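Local coordinates for protein synthesis inhibitor I (PDB 4FBC) that is a ribosome-inactivating protein of barley and holds adenosine monophosphate in a pocket of its fold, at residues A76-A81 with E90-S95. The protein carries 3 engineered substitutions. Sequence-based numbering, arbitrary orientation.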
loop_
_atom_site.group_PDB
_atom_site.type_symbol
_atom_site.label_atom_id
_atom_site.label_comp_id
_atom_site.label_asym_id
_atom_site.label_seq_id
_atom_site.Cartn_x
_atom_site.Cartn_y
_atom_site.Cartn_z
ATOM N N ALA A 76 -22.291 -2.265 4.332
ATOM C CA ALA A 76 -21.548 -1.012 4.378
ATOM C C ALA A 76 -20.073 -1.338 4.558
ATOM O O ALA A 76 -19.711 -2.183 5.384
ATOM C CB ALA A 76 -22.044 -0.121 5.518
ATOM N N GLY A 77 -19.221 -0.678 3.784
ATOM C CA GLY A 77 -17.807 -0.991 3.813
ATOM C C GLY A 77 -17.023 -0.228 4.860
ATOM O O GLY A 77 -17.437 0.845 5.297
ATOM N N LEU A 78 -15.900 -0.808 5.278
ATOM C CA LEU A 78 -14.901 -0.083 6.057
ATOM C C LEU A 78 -14.090 0.765 5.094
ATOM O O LEU A 78 -13.544 0.246 4.116
ATOM C CB LEU A 78 -13.976 -1.061 6.786
ATOM C CG LEU A 78 -12.696 -0.466 7.378
ATOM C CD1 LEU A 78 -13.015 0.443 8.562
ATOM C CD2 LEU A 78 -11.724 -1.561 7.791
ATOM N N THR A 79 -14.018 2.072 5.345
ATOM C CA THR A 79 -13.307 2.963 4.427
ATOM C C THR A 79 -11.919 3.262 4.971
ATOM O O THR A 79 -11.765 3.622 6.144
ATOM C CB THR A 79 -14.069 4.277 4.161
ATOM O OG1 THR A 79 -15.392 3.983 3.700
ATOM C CG2 THR A 79 -13.358 5.121 3.095
ATOM N N LEU A 80 -10.916 3.078 4.120
ATOM C CA LEU A 80 -9.532 3.384 4.461
ATOM C C LEU A 80 -9.106 4.641 3.719
ATOM O O LEU A 80 -9.388 4.782 2.531
ATOM C CB LEU A 80 -8.623 2.235 4.025
ATOM C CG LEU A 80 -9.020 0.840 4.489
ATOM C CD1 LEU A 80 -7.969 -0.182 4.050
ATOM C CD2 LEU A 80 -9.186 0.820 5.995
ATOM N N ALA A 81 -8.407 5.542 4.407
ATOM C CA ALA A 81 -7.836 6.720 3.771
ATOM C C ALA A 81 -6.340 6.509 3.566
ATOM O O ALA A 81 -5.585 6.338 4.527
ATOM C CB ALA A 81 -8.088 7.961 4.623
ATOM N N GLU A 90 -3.382 6.086 6.607
ATOM C CA GLU A 90 -3.393 7.042 7.720
ATOM C C GLU A 90 -4.715 7.125 8.470
ATOM O O GLU A 90 -4.746 7.551 9.625
ATOM C CB GLU A 90 -2.953 8.436 7.263
ATOM C CG GLU A 90 -1.483 8.544 6.866
ATOM C CD GLU A 90 -0.515 8.280 8.016
ATOM O OE1 GLU A 90 -0.934 8.265 9.195
ATOM O OE2 GLU A 90 0.682 8.079 7.735
ATOM N N GLY A 91 -5.801 6.710 7.825
ATOM C CA GLY A 91 -7.115 6.783 8.441
ATOM C C GLY A 91 -8.034 5.624 8.100
ATOM O O GLY A 91 -7.877 4.979 7.062
ATOM N N PHE A 92 -8.980 5.334 8.988
ATOM C CA PHE A 92 -10.056 4.395 8.663
ATOM C C PHE A 92 -11.350 4.834 9.330
ATOM O O PHE A 92 -11.335 5.446 10.397
ATOM C CB PHE A 92 -9.703 2.949 9.028
ATOM C CG PHE A 92 -9.540 2.708 10.500
ATOM C CD1 PHE A 92 -10.640 2.429 11.300
ATOM C CD2 PHE A 92 -8.283 2.736 11.080
ATOM C CE1 PHE A 92 -10.490 2.203 12.655
ATOM C CE2 PHE A 92 -8.123 2.504 12.436
ATOM C CZ PHE A 92 -9.225 2.237 13.222
ATOM N N LYS A 93 -12.471 4.521 8.695
ATOM C CA LYS A 93 -13.753 5.047 9.143
ATOM C C LYS A 93 -14.642 3.916 9.652
ATOM O O LYS A 93 -14.968 2.992 8.906
ATOM C CB LYS A 93 -14.424 5.791 7.983
ATOM C CG LYS A 93 -15.688 6.543 8.351
ATOM C CD LYS A 93 -16.284 7.167 7.104
ATOM C CE LYS A 93 -17.462 8.067 7.420
ATOM N NZ LYS A 93 -18.089 8.596 6.166
ATOM N N SER A 94 -15.026 3.986 10.925
ATOM C CA SER A 94 -15.872 2.966 11.537
ATOM C C SER A 94 -17.349 3.193 11.207
ATOM O O SER A 94 -17.709 4.211 10.618
ATOM C CB SER A 94 -15.651 2.921 13.049
ATOM O OG SER A 94 -15.830 4.193 13.651
ATOM N N SER A 95 -18.199 2.239 11.576
ATOM C CA SER A 95 -19.612 2.281 11.189
ATOM C C SER A 95 -20.411 3.444 11.791
ATOM O O SER A 95 -21.437 3.847 11.235
ATOM C CB SER A 95 -20.297 0.946 11.506
ATOM O OG SER A 95 -20.218 0.647 12.886
HETATM O O HOH W 1 -16.507 3.157 6.568
#
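The carbonyl oxygen of A81 is gripped by two successive amides of the facing strand: E90 N reaches it at 3.0 Å, nearly in line with the C=O bond, while G91 N adds a weak bond at 3.3 Å. Two residues set against one make a classic beta bulge. In return A81 N donates to G91 O at 2.8 Å, an almost straight bond (172° at the hydrogen) whose donor stands above the carbonyl plane. Farther along, T79 O accepts a hydrogen bond from K93 N and meets F92 CA in a C-H...O contact. These bonds join antiparallel strands 78-83 and 89-93 of the hairpin inside the mixed sheet of this ribosome-inactivating protein. The bulge lies at the AMP pocket: the side chain of E90 leads away from the hairpin partner to touch AMP, and its OE1 is hydrogen-bonded to T103. Where the strands part, a water takes over, accepting from T79 N and donating to G77 O and K93 O. L80 and F92 form a non-hydrogen-bonded pair, with L80 CD2 3.7 Å from F92 CB. In L78, CG is anti to the backbone N (chi1 167°) and chi2 of 69° sets CD1, which lies 3.2 Å from K93 O and 4.1 Å from F92 CD1; helix 136-147 packs on both L78 and F92. On the face opposite L80 and F92, T79 and K93 touch through their CB atoms, and W99 lies against both.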